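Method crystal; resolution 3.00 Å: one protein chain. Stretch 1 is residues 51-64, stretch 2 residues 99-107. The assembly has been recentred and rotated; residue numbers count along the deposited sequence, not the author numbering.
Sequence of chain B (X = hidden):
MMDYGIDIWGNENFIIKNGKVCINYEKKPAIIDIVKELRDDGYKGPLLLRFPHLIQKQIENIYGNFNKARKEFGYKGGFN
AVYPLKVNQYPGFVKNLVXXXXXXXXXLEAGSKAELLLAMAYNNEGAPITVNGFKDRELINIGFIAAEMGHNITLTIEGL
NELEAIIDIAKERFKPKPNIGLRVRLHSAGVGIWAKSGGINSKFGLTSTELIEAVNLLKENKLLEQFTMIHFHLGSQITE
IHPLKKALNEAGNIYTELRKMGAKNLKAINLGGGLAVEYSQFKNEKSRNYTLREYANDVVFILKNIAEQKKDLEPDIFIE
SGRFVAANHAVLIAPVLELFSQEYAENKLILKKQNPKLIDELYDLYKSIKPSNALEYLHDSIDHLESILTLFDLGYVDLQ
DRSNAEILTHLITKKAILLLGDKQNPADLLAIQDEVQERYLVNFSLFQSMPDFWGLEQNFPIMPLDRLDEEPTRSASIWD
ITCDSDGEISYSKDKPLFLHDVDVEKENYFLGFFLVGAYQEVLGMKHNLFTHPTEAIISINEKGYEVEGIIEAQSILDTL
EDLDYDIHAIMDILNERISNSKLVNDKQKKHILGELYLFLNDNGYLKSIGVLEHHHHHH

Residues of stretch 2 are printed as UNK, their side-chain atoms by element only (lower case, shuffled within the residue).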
# COMPACT_ATOMS: atom_id res chain seq x y z
N PHE B 51 3.91 -7.62 -22.19
CA PHE B 51 3.77 -8.44 -23.39
C PHE B 51 2.34 -8.38 -23.91
O PHE B 51 1.47 -9.16 -23.49
CB PHE B 51 4.15 -9.89 -23.06
CG PHE B 51 5.60 -10.07 -22.74
CD1 PHE B 51 6.55 -10.10 -23.76
CD2 PHE B 51 6.02 -10.20 -21.42
CE1 PHE B 51 7.89 -10.28 -23.47
CE2 PHE B 51 7.37 -10.38 -21.11
CZ PHE B 51 8.31 -10.42 -22.14
N PRO B 52 2.06 -7.44 -24.83
CA PRO B 52 0.73 -7.29 -25.39
C PRO B 52 0.13 -8.62 -25.83
O PRO B 52 -1.07 -8.85 -25.65
CB PRO B 52 0.95 -6.35 -26.57
CG PRO B 52 2.11 -5.54 -26.13
CD PRO B 52 3.02 -6.56 -25.51
N HIS B 53 0.94 -9.49 -26.41
CA HIS B 53 0.44 -10.79 -26.85
C HIS B 53 -0.32 -11.53 -25.75
O HIS B 53 -1.38 -12.10 -26.00
CB HIS B 53 1.59 -11.66 -27.37
CG HIS B 53 1.22 -13.10 -27.53
ND1 HIS B 53 1.67 -14.08 -26.66
CD2 HIS B 53 0.42 -13.72 -28.42
CE1 HIS B 53 1.15 -15.25 -27.02
NE2 HIS B 53 0.39 -15.06 -28.08
N LEU B 54 0.23 -11.52 -24.55
CA LEU B 54 -0.41 -12.19 -23.42
C LEU B 54 -1.79 -11.60 -23.19
O LEU B 54 -2.75 -12.32 -22.90
CB LEU B 54 0.45 -12.04 -22.16
CG LEU B 54 1.38 -13.21 -21.83
CD1 LEU B 54 1.94 -13.79 -23.10
CD2 LEU B 54 2.51 -12.74 -20.92
N ILE B 55 -1.90 -10.29 -23.35
CA ILE B 55 -3.16 -9.60 -23.17
C ILE B 55 -4.17 -10.15 -24.16
O ILE B 55 -5.32 -10.42 -23.80
CB ILE B 55 -3.01 -8.09 -23.37
CG1 ILE B 55 -1.92 -7.55 -22.45
CG2 ILE B 55 -4.30 -7.37 -23.00
CD1 ILE B 55 -1.72 -6.09 -22.57
N GLN B 56 -3.73 -10.31 -25.40
CA GLN B 56 -4.59 -10.86 -26.45
C GLN B 56 -5.02 -12.28 -26.06
O GLN B 56 -6.21 -12.58 -26.01
CB GLN B 56 -3.84 -10.87 -27.77
CG GLN B 56 -4.57 -11.51 -28.93
CD GLN B 56 -3.74 -11.47 -30.19
OE1 GLN B 56 -3.72 -10.46 -30.90
NE2 GLN B 56 -3.02 -12.55 -30.46
N LYS B 57 -4.05 -13.14 -25.78
CA LYS B 57 -4.36 -14.49 -25.37
C LYS B 57 -5.46 -14.48 -24.34
O LYS B 57 -6.43 -15.23 -24.44
CB LYS B 57 -3.13 -15.15 -24.76
CG LYS B 57 -2.44 -16.12 -25.67
CD LYS B 57 -3.13 -17.46 -25.65
CE LYS B 57 -2.14 -18.57 -26.00
NZ LYS B 57 -0.98 -18.65 -25.04
N GLN B 58 -5.33 -13.62 -23.34
CA GLN B 58 -6.33 -13.56 -22.29
C GLN B 58 -7.71 -13.17 -22.75
O GLN B 58 -8.70 -13.76 -22.30
CB GLN B 58 -5.87 -12.62 -21.19
CG GLN B 58 -4.79 -13.27 -20.36
CD GLN B 58 -5.33 -14.47 -19.62
OE1 GLN B 58 -6.10 -14.33 -18.69
NE2 GLN B 58 -4.93 -15.67 -20.05
N ILE B 59 -7.79 -12.18 -23.62
CA ILE B 59 -9.07 -11.73 -24.14
C ILE B 59 -9.75 -12.84 -24.91
O ILE B 59 -10.91 -13.15 -24.65
CB ILE B 59 -8.89 -10.53 -25.07
CG1 ILE B 59 -8.32 -9.35 -24.29
CG2 ILE B 59 -10.22 -10.14 -25.69
CD1 ILE B 59 -8.00 -8.17 -25.16
N GLU B 60 -9.04 -13.44 -25.85
CA GLU B 60 -9.64 -14.51 -26.63
C GLU B 60 -9.86 -15.74 -25.77
O GLU B 60 -10.62 -16.64 -26.12
CB GLU B 60 -8.78 -14.86 -27.85
CG GLU B 60 -7.30 -14.93 -27.61
CD GLU B 60 -6.49 -14.93 -28.92
OE1 GLU B 60 -6.66 -13.98 -29.74
OE2 GLU B 60 -5.69 -15.87 -29.13
N ASN B 61 -9.21 -15.77 -24.62
CA ASN B 61 -9.38 -16.89 -23.73
C ASN B 61 -10.72 -16.72 -22.99
O ASN B 61 -11.44 -17.69 -22.79
CB ASN B 61 -8.19 -16.95 -22.78
CG ASN B 61 -8.16 -18.21 -21.97
OD1 ASN B 61 -8.44 -19.30 -22.48
ND2 ASN B 61 -7.80 -18.09 -20.70
N ILE B 62 -11.05 -15.49 -22.61
CA ILE B 62 -12.32 -15.22 -21.93
C ILE B 62 -13.46 -15.44 -22.92
O ILE B 62 -14.34 -16.27 -22.69
CB ILE B 62 -12.37 -13.78 -21.38
CG1 ILE B 62 -11.36 -13.62 -20.25
CG2 ILE B 62 -13.76 -13.46 -20.84
CD1 ILE B 62 -11.30 -12.23 -19.68
N TYR B 63 -13.45 -14.70 -24.02
CA TYR B 63 -14.49 -14.86 -25.03
C TYR B 63 -14.57 -16.32 -25.51
O TYR B 63 -15.65 -16.86 -25.73
CB TYR B 63 -14.24 -13.92 -26.20
CG TYR B 63 -14.73 -12.54 -25.92
CD1 TYR B 63 -13.97 -11.63 -25.19
CD2 TYR B 63 -16.00 -12.15 -26.33
CE1 TYR B 63 -14.47 -10.36 -24.88
CE2 TYR B 63 -16.51 -10.90 -26.03
CZ TYR B 63 -15.75 -10.01 -25.30
OH TYR B 63 -16.30 -8.79 -25.02
N GLY B 64 -13.40 -16.94 -25.63
CA GLY B 64 -13.34 -18.33 -26.06
C GLY B 64 -14.16 -19.25 -25.19
O GLY B 64 -15.02 -19.98 -25.69
N UNK B 99 -7.08 -1.75 -27.97
CA UNK B 99 -6.69 -2.08 -29.32
C UNK B 99 -6.92 -3.58 -29.59
O UNK B 99 -7.62 -3.94 -30.53
c UNK B 99 -5.24 -1.68 -29.52
c UNK B 99 -3.36 -1.22 -31.11
c UNK B 99 -3.44 0.31 -30.99
n UNK B 99 -2.11 0.96 -31.24
c UNK B 99 -4.73 -1.89 -30.91
N UNK B 100 -6.34 -4.43 -28.75
CA UNK B 100 -6.49 -5.87 -28.90
C UNK B 100 -7.91 -6.39 -28.67
O UNK B 100 -8.30 -7.41 -29.23
c UNK B 100 -3.55 -5.77 -29.30
c UNK B 100 -4.15 -6.94 -28.51
c UNK B 100 -5.53 -6.59 -27.95
c UNK B 100 -3.26 -7.30 -27.34
N UNK B 101 -8.69 -5.71 -27.85
CA UNK B 101 -10.03 -6.20 -27.62
C UNK B 101 -11.07 -5.58 -28.52
O UNK B 101 -12.27 -5.77 -28.32
N UNK B 102 -10.63 -4.84 -29.54
CA UNK B 102 -11.58 -4.19 -30.45
C UNK B 102 -12.46 -5.18 -31.18
O UNK B 102 -13.68 -5.05 -31.23
c UNK B 102 -10.85 -3.33 -31.48
c UNK B 102 -11.98 -0.75 -34.09
n UNK B 102 -11.23 0.12 -35.05
c UNK B 102 -11.04 -1.65 -33.31
c UNK B 102 -11.80 -2.53 -32.35
N UNK B 103 -11.80 -6.18 -31.76
CA UNK B 103 -12.48 -7.23 -32.52
C UNK B 103 -13.48 -7.99 -31.67
O UNK B 103 -14.35 -8.68 -32.20
c UNK B 103 -10.72 -7.62 -34.30
c UNK B 103 -11.44 -8.19 -33.09
o UNK B 103 -11.31 -6.77 -35.01
o UNK B 103 -9.56 -8.04 -34.54
N UNK B 104 -13.37 -7.86 -30.35
CA UNK B 104 -14.26 -8.58 -29.44
C UNK B 104 -15.29 -7.66 -28.81
O UNK B 104 -16.13 -8.09 -28.01
o UNK B 104 -9.61 -12.93 -30.38
c UNK B 104 -13.43 -9.25 -28.36
c UNK B 104 -12.42 -10.22 -28.90
c UNK B 104 -12.73 -11.58 -29.03
c UNK B 104 -11.16 -9.80 -29.30
c UNK B 104 -11.81 -12.49 -29.54
c UNK B 104 -10.23 -10.70 -29.82
c UNK B 104 -10.56 -12.04 -29.93
N UNK B 105 -15.23 -6.38 -29.18
CA UNK B 105 -16.14 -5.38 -28.65
C UNK B 105 -15.97 -5.27 -27.14
O UNK B 105 -16.93 -5.04 -26.39
o UNK B 105 -19.62 -4.73 -28.27
c UNK B 105 -17.58 -5.75 -28.98
c UNK B 105 -18.51 -4.58 -28.80
n UNK B 105 -18.08 -3.41 -29.24
N UNK B 106 -14.72 -5.44 -26.70
CA UNK B 106 -14.36 -5.38 -25.29
C UNK B 106 -14.56 -3.95 -24.80
O UNK B 106 -14.07 -3.00 -25.40
c UNK B 106 -12.64 -5.76 -22.62
c UNK B 106 -12.13 -7.78 -23.77
c UNK B 106 -12.33 -6.35 -21.41
c UNK B 106 -12.89 -5.80 -25.13
c UNK B 106 -12.55 -6.46 -23.82
o UNK B 106 -11.59 -8.26 -20.16
c UNK B 106 -11.81 -8.39 -22.56
c UNK B 106 -11.91 -7.67 -21.38
N UNK B 107 -15.30 -3.79 -23.70
CA UNK B 107 -15.57 -2.47 -23.18
C UNK B 107 -14.67 -2.02 -22.05
O UNK B 107 -13.68 -2.68 -21.73

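Position 99 carries four carbons in a row ending in a nitrogen. CA-to-CB points sideways, the end of the chain leads away, and the side chain does not touch stretch 1. An unbranched chain of this length with a terminal amine is lysine, so this is Lys 99. It is exposed and still helical.

Position 100 has four side-chain carbons, forked at the second. The fork is one bond beyond CB, which excludes isoleucine and gives leucine. CA-to-CB points toward stretch 1, and the side chain settles as a knob among Pro 52, Ile 55, Gln 56 and Ile 59. With the name assigned, Leu 100 CD2 lies 3.2 Å from Pro 52 O, 3.6 Å from Gln 56 CB and 4.1 Å from Ile 55 CB. Leu 100 CB is 4.0 Å from Ile 59 CD1.

Position 101 has no side-chain atoms, so it is Gly 101. It is the first residue to leave helical phi/psi. An ideal CB here would clash with CB of position 106, at 2.7 Å, and would sit a tight 3.4 Å from Ile 59 CD1. The bare backbone lets Ile 59 CD1 come within 3.7 Å of Gly 101 N.

Position 102 again shows four carbons in a row and a terminal nitrogen. It is Lys 102, extended with all chi angles t, exposed and out of reach of stretch 1.

Position 103 has two carbons, the second bearing two oxygens. This short carboxylate is Asp 103. It too is exposed and makes no contact with stretch 1.

Position 104 has one carbon, then a six-carbon ring bearing one oxygen. The ring lies against Ile 59, and its oxygen is near Glu 60. That is a phenol, hence Tyr 104. Ile 59 CG2 sits over one ring face, 4.1 Å from the centroid. Tyr 104 CB in turn lies over a face of the Tyr 63 ring, 3.9 Å from its centroid. The two rings are oblique, with planes at 45°. Tyr 104 OH is 3.2 Å from Glu 60 OE1, and Tyr 104 O is 3.1 Å from Tyr 63 OH.

Position 105 has two carbons, the second carrying one oxygen and one nitrogen. This amide is Asn 105. Its phi is positive, at 61°, and its CA-to-CB bond points sideways.

Position 106 is a second six-carbon ring with one oxygen, on one carbon. The ring reaches Ile 59 and Tyr 63. This is Tyr 106. Tyr 106 CD2 is 3.6 Å from Ile 59 CG2 and 3.7 Å from Tyr 63 CE1. Tyr 106 N donates a hydrogen bond to Gly 101 O, closing the loop.

Position 107 has no side-chain atoms and is Gly 107. It does not touch stretch 1.

The contact is mainly apolar and buries 544 Å² in total. The helix that begins at Pro 52 and runs on past Gly 64 presents Pro 52, Ile 55, Ile 59, Ile 62 and Tyr 63 toward stretch 2. Leu 100 fills the hole near the start of this helix. Further along, Tyr 104 and Tyr 106 pack on Ile 59 and Tyr 63. Ile 59 links the two parts, touching Leu 100 as well as both tyrosines.

Stretch 2 (99-107) KLGKDYNYG
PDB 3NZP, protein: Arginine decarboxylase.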